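Local coordinates for Thiol:disulfide interchange protein DsbA (Neisseria meningitidis MC58, PDB 3HZ8) that probably acts as a periplasmic thiol-disulfide oxidoreductase of the DsbA subfamily, a thioredoxin-fold enzyme expected to introduce disulfide bonds into other proteins, at residues K48-K51 with S52-D55; L5-G8 with Q9-V13. The protein carries 1 engineered substitution. All blocks are in the same frame, centred on the assembly; numbering follows the deposited sequence.

Contact 1: K48-K51 with S52-D55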
loop_
_atom_site.group_PDB
_atom_site.type_symbol
_atom_site.label_atom_id
_atom_site.label_comp_id
_atom_site.label_asym_id
_atom_site.label_seq_id
_atom_site.Cartn_x
_atom_site.Cartn_y
_atom_site.Cartn_z
ATOM N N LYS A 48 -4.718 -1.482 11.330
ATOM C CA LYS A 48 -5.328 -2.216 12.442
ATOM C C LYS A 48 -5.980 -3.493 11.948
ATOM O O LYS A 48 -5.801 -4.557 12.538
ATOM C CB LYS A 48 -6.354 -1.377 13.182
ATOM C CG LYS A 48 -7.069 -2.184 14.254
ATOM C CD LYS A 48 -7.910 -1.307 15.114
ATOM C CE LYS A 48 -8.468 -2.115 16.271
ATOM N NZ LYS A 48 -9.121 -1.192 17.214
ATOM N N HIS A 49 -6.740 -3.390 10.858
ATOM C CA HIS A 49 -7.443 -4.556 10.359
ATOM C C HIS A 49 -6.468 -5.661 9.976
ATOM O O HIS A 49 -6.729 -6.833 10.220
ATOM C CB HIS A 49 -8.336 -4.186 9.173
ATOM C CG HIS A 49 -9.315 -5.259 8.826
ATOM N ND1 HIS A 49 -10.282 -5.690 9.712
ATOM C CD2 HIS A 49 -9.450 -6.016 7.715
ATOM C CE1 HIS A 49 -10.989 -6.651 9.145
ATOM N NE2 HIS A 49 -10.499 -6.876 7.939
ATOM N N ALA A 50 -5.341 -5.275 9.376
ATOM C CA ALA A 50 -4.319 -6.239 8.965
ATOM C C ALA A 50 -3.784 -7.078 10.126
ATOM O O ALA A 50 -3.304 -8.193 9.912
ATOM C CB ALA A 50 -3.180 -5.539 8.237
ATOM N N LYS A 51 -3.877 -6.553 11.349
ATOM C CA LYS A 51 -3.481 -7.335 12.528
ATOM C C LYS A 51 -4.390 -8.544 12.725
ATOM O O LYS A 51 -3.974 -9.525 13.345
ATOM C CB LYS A 51 -3.471 -6.482 13.795
ATOM C CG LYS A 51 -2.682 -5.204 13.679
ATOM C CD LYS A 51 -1.240 -5.453 13.311
ATOM C CE LYS A 51 -0.482 -4.158 13.143
ATOM N NZ LYS A 51 -0.537 -3.303 14.361
ATOM N N SER A 52 -5.615 -8.466 12.197
ATOM C CA SER A 52 -6.604 -9.561 12.271
ATOM C C SER A 52 -6.437 -10.608 11.180
ATOM O O SER A 52 -7.107 -11.635 11.210
ATOM C CB SER A 52 -8.042 -9.011 12.176
ATOM O OG SER A 52 -8.460 -8.851 10.807
ATOM N N PHE A 53 -5.593 -10.327 10.185
ATOM C CA PHE A 53 -5.424 -11.227 9.045
ATOM C C PHE A 53 -5.033 -12.631 9.491
ATOM O O PHE A 53 -4.202 -12.803 10.386
ATOM C CB PHE A 53 -4.331 -10.718 8.098
ATOM C CG PHE A 53 -4.747 -9.576 7.189
ATOM C CD1 PHE A 53 -5.990 -8.957 7.291
ATOM C CD2 PHE A 53 -3.845 -9.095 6.243
ATOM C CE1 PHE A 53 -6.326 -7.888 6.447
ATOM C CE2 PHE A 53 -4.180 -8.044 5.400
ATOM C CZ PHE A 53 -5.419 -7.440 5.506
ATOM N N LYS A 54 -5.623 -13.626 8.840
ATOM C CA LYS A 54 -5.183 -15.013 8.956
ATOM C C LYS A 54 -3.761 -15.149 8.420
ATOM O O LYS A 54 -3.280 -14.263 7.710
ATOM C CB LYS A 54 -6.132 -15.920 8.172
ATOM C CG LYS A 54 -7.526 -16.021 8.766
ATOM C CD LYS A 54 -7.459 -16.571 10.181
ATOM C CE LYS A 54 -8.819 -16.556 10.843
ATOM N NZ LYS A 54 -8.671 -16.407 12.310
ATOM N N ASP A 55 -3.092 -16.254 8.758
ATOM C CA ASP A 55 -1.704 -16.492 8.343
ATOM C C ASP A 55 -1.517 -16.605 6.825
ATOM O O ASP A 55 -0.391 -16.477 6.329
ATOM C CB ASP A 55 -1.138 -17.748 9.031
ATOM C CG ASP A 55 -0.709 -17.498 10.477
ATOM O OD1 ASP A 55 -0.173 -18.445 11.101
ATOM O OD2 ASP A 55 -0.894 -16.369 10.990
#

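Contact 2: L5-G8 with Q9-V13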
loop_
_atom_site.group_PDB
_atom_site.type_symbol
_atom_site.label_atom_id
_atom_site.label_comp_id
_atom_site.label_asym_id
_atom_site.label_seq_id
_atom_site.Cartn_x
_atom_site.Cartn_y
_atom_site.Cartn_z
ATOM N N LEU A 5 -21.374 -9.516 -0.935
ATOM C CA LEU A 5 -20.697 -9.004 -2.117
ATOM C C LEU A 5 -21.659 -8.752 -3.261
ATOM O O LEU A 5 -22.411 -9.640 -3.653
ATOM C CB LEU A 5 -19.618 -9.993 -2.543
ATOM C CG LEU A 5 -18.429 -10.081 -1.584
ATOM C CD1 LEU A 5 -17.553 -11.239 -1.999
ATOM C CD2 LEU A 5 -17.640 -8.763 -1.523
ATOM N N VAL A 6 -21.660 -7.529 -3.783
ATOM C CA VAL A 6 -22.483 -7.209 -4.938
ATOM C C VAL A 6 -21.604 -6.521 -5.976
ATOM O O VAL A 6 -21.144 -5.400 -5.775
ATOM C CB VAL A 6 -23.705 -6.321 -4.554
ATOM C CG1 VAL A 6 -24.471 -5.878 -5.797
ATOM C CG2 VAL A 6 -24.634 -7.061 -3.587
ATOM N N GLU A 7 -21.367 -7.212 -7.089
ATOM C CA GLU A 7 -20.525 -6.671 -8.127
ATOM C C GLU A 7 -21.093 -5.376 -8.679
ATOM O O GLU A 7 -22.286 -5.288 -9.013
ATOM C CB GLU A 7 -20.317 -7.689 -9.242
ATOM C CG GLU A 7 -19.199 -7.283 -10.186
ATOM C CD GLU A 7 -18.949 -8.287 -11.283
ATOM O OE1 GLU A 7 -19.415 -9.445 -11.173
ATOM O OE2 GLU A 7 -18.271 -7.912 -12.253
ATOM N N GLY A 8 -20.231 -4.366 -8.771
ATOM C CA GLY A 8 -20.619 -3.038 -9.228
ATOM C C GLY A 8 -21.068 -2.128 -8.100
ATOM O O GLY A 8 -21.247 -0.919 -8.314
ATOM N N GLN A 9 -21.250 -2.695 -6.906
ATOM C CA GLN A 9 -21.702 -1.915 -5.763
ATOM C C GLN A 9 -20.614 -1.786 -4.702
ATOM O O GLN A 9 -20.143 -0.690 -4.446
ATOM C CB GLN A 9 -22.982 -2.494 -5.179
ATOM C CG GLN A 9 -23.935 -1.447 -4.665
ATOM C CD GLN A 9 -25.343 -1.983 -4.530
ATOM O OE1 GLN A 9 -26.296 -1.408 -5.077
ATOM N NE2 GLN A 9 -25.489 -3.099 -3.816
ATOM N N ASN A 10 -20.211 -2.898 -4.097
ATOM C CA ASN A 10 -19.131 -2.841 -3.109
ATOM C C ASN A 10 -17.801 -3.418 -3.602
ATOM O O ASN A 10 -16.804 -3.341 -2.903
ATOM C CB ASN A 10 -19.544 -3.408 -1.733
ATOM C CG ASN A 10 -20.076 -4.817 -1.806
ATOM O OD1 ASN A 10 -19.965 -5.497 -2.830
ATOM N ND2 ASN A 10 -20.690 -5.263 -0.714
ATOM N N TYR A 11 -17.795 -3.973 -4.814
ATOM C CA TYR A 11 -16.539 -4.364 -5.454
ATOM C C TYR A 11 -16.708 -4.397 -6.952
ATOM O O TYR A 11 -17.835 -4.479 -7.471
ATOM C CB TYR A 11 -16.032 -5.719 -4.941
ATOM C CG TYR A 11 -16.687 -6.938 -5.587
ATOM C CD1 TYR A 11 -16.046 -7.649 -6.613
ATOM C CD2 TYR A 11 -17.943 -7.396 -5.164
ATOM C CE1 TYR A 11 -16.639 -8.777 -7.189
ATOM C CE2 TYR A 11 -18.536 -8.514 -5.741
ATOM C CZ TYR A 11 -17.882 -9.199 -6.760
ATOM O OH TYR A 11 -18.454 -10.322 -7.340
ATOM N N THR A 12 -15.580 -4.322 -7.649
ATOM C CA THR A 12 -15.551 -4.537 -9.090
ATOM C C THR A 12 -14.408 -5.484 -9.424
ATOM O O THR A 12 -13.568 -5.785 -8.567
ATOM C CB THR A 12 -15.383 -3.221 -9.874
ATOM O OG1 THR A 12 -14.240 -2.515 -9.378
ATOM C CG2 THR A 12 -16.638 -2.343 -9.758
ATOM N N VAL A 13 -14.406 -5.980 -10.662
ATOM C CA VAL A 13 -13.385 -6.943 -11.100
ATOM C C VAL A 13 -12.463 -6.301 -12.125
ATOM O O VAL A 13 -12.927 -5.715 -13.105
ATOM C CB VAL A 13 -14.003 -8.244 -11.702
ATOM C CG1 VAL A 13 -12.907 -9.295 -11.996
ATOM C CG2 VAL A 13 -15.050 -8.834 -10.756
HETATM O O HOH W 1 -16.856 -5.627 -12.264
HETATM O O HOH W 2 -17.656 -11.238 -9.634
#

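Contact 1: K48-K51 with S52-D55
Ala-50 to Phe-53 form a type I beta turn at the C-terminal end region of helix 37-50, and His-49 just before it bonds and packs against Ser-52 and Phe-53. This is the helix that begins at the Cys-36 to Cys-39 disulfide, probably the redox-active pair, and the turn leads its far end out toward strand 57-63 of the thioredoxin fold.

Three hydrogen bonds tie the corner. The carbonyl O of His-49 is gripped twice by one residue: Ser-52 OG lies in the carbonyl plane at 2.7 Å, and Ser-52 N stands above that plane at 2.8 Å. The turn itself closes through Phe-53 N to Ala-50 O at 3.1 Å.

With its CG anti to the backbone N (chi1 -167°), the imidazole of His-49 comes beside the turn, and Ser-52 OG sits over one of its faces, offset toward the rim. His-49 NE2 bonds to Asp-179 of helix 171-191, which would limit rotation of the ring. The phenyl of Phe-53 crosses the His-49 side chain at about a right angle, CD2 of His-49 lying 3.9 Å from CE1 of Phe-53.

Ala-50 and Phe-53 both also touch Leu-59 of strand 57-63. A CH-pi contact joins them: Ala-50 CA stands 3.5 Å from the Phe-53 ring centroid, almost squarely over its centre.

Contact 2: L5-G8 with Q9-V13
A type II beta turn from Val-6 to Gln-9 bends the chain sharply just ahead of edge strand 11-13, and a single beta bridge pairs Glu-7 with Tyr-11. Gly-8 N reaches Tyr-11 O at 2.7 Å, nearly in line with the C=O bond. Gly-8 takes a positive phi of 90°, at which a side chain would jam against the preceding carbonyl.

Val-6 is held at both polar ends of its backbone. Its O accepts from Gln-9 N, which closes the turn, and from Asn-10 N, while its N gives an almost straight bond (173° at the hydrogen) to Asn-10 OD1, 2.8 Å away. Asn-10 CG lies between its own N and carbonyl carbon (chi1 55°), which brings the amide back over the turn; its ND2 bonds to Gly-4 O. The Gln-9 side chain runs alongside Val-6, pointing the same way, NE2 3.6 Å from Val-6 CG1.

The Tyr-11 ring takes Glu-7 CA over one face, a CH-pi contact 4.0 Å from the centroid. The peptide from Leu-5 C to Val-6 N lies at its edge, in plane, and Leu-5 CB packs 3.7 Å from CE2 of Tyr-11.

Two waters bridge the Glu-7 carboxylate to the strand. One donates to OE2 and accepts from Val-13 N; the other donates to OE1 and bonds to Tyr-11 OH. Water thus links one oxygen to a backbone N-H and the other to a phenol, which probably limits the carboxylate's rotation.

Overall arrangement
Both contacts are local, surface-lying corners of one thioredoxin-type chain, their centres about 22 Å apart and their nearest atoms about 12 Å apart. They serve different elements: contact 1 leads out of helix 37-50, contact 2 leads into strand 11-13, an outermost strand of the sheet. Helix 171-191 is their shared neighbour, met by His-49 in contact 1 and by Leu-5 and Tyr-11 in contact 2. In 48-55 a serine hydroxyl adds to the backbone bonds around a beta turn. In 5-13 a side-chain amide and two waters supplement the backbone bonds, and Tyr-11 is the one buried residue of either contact.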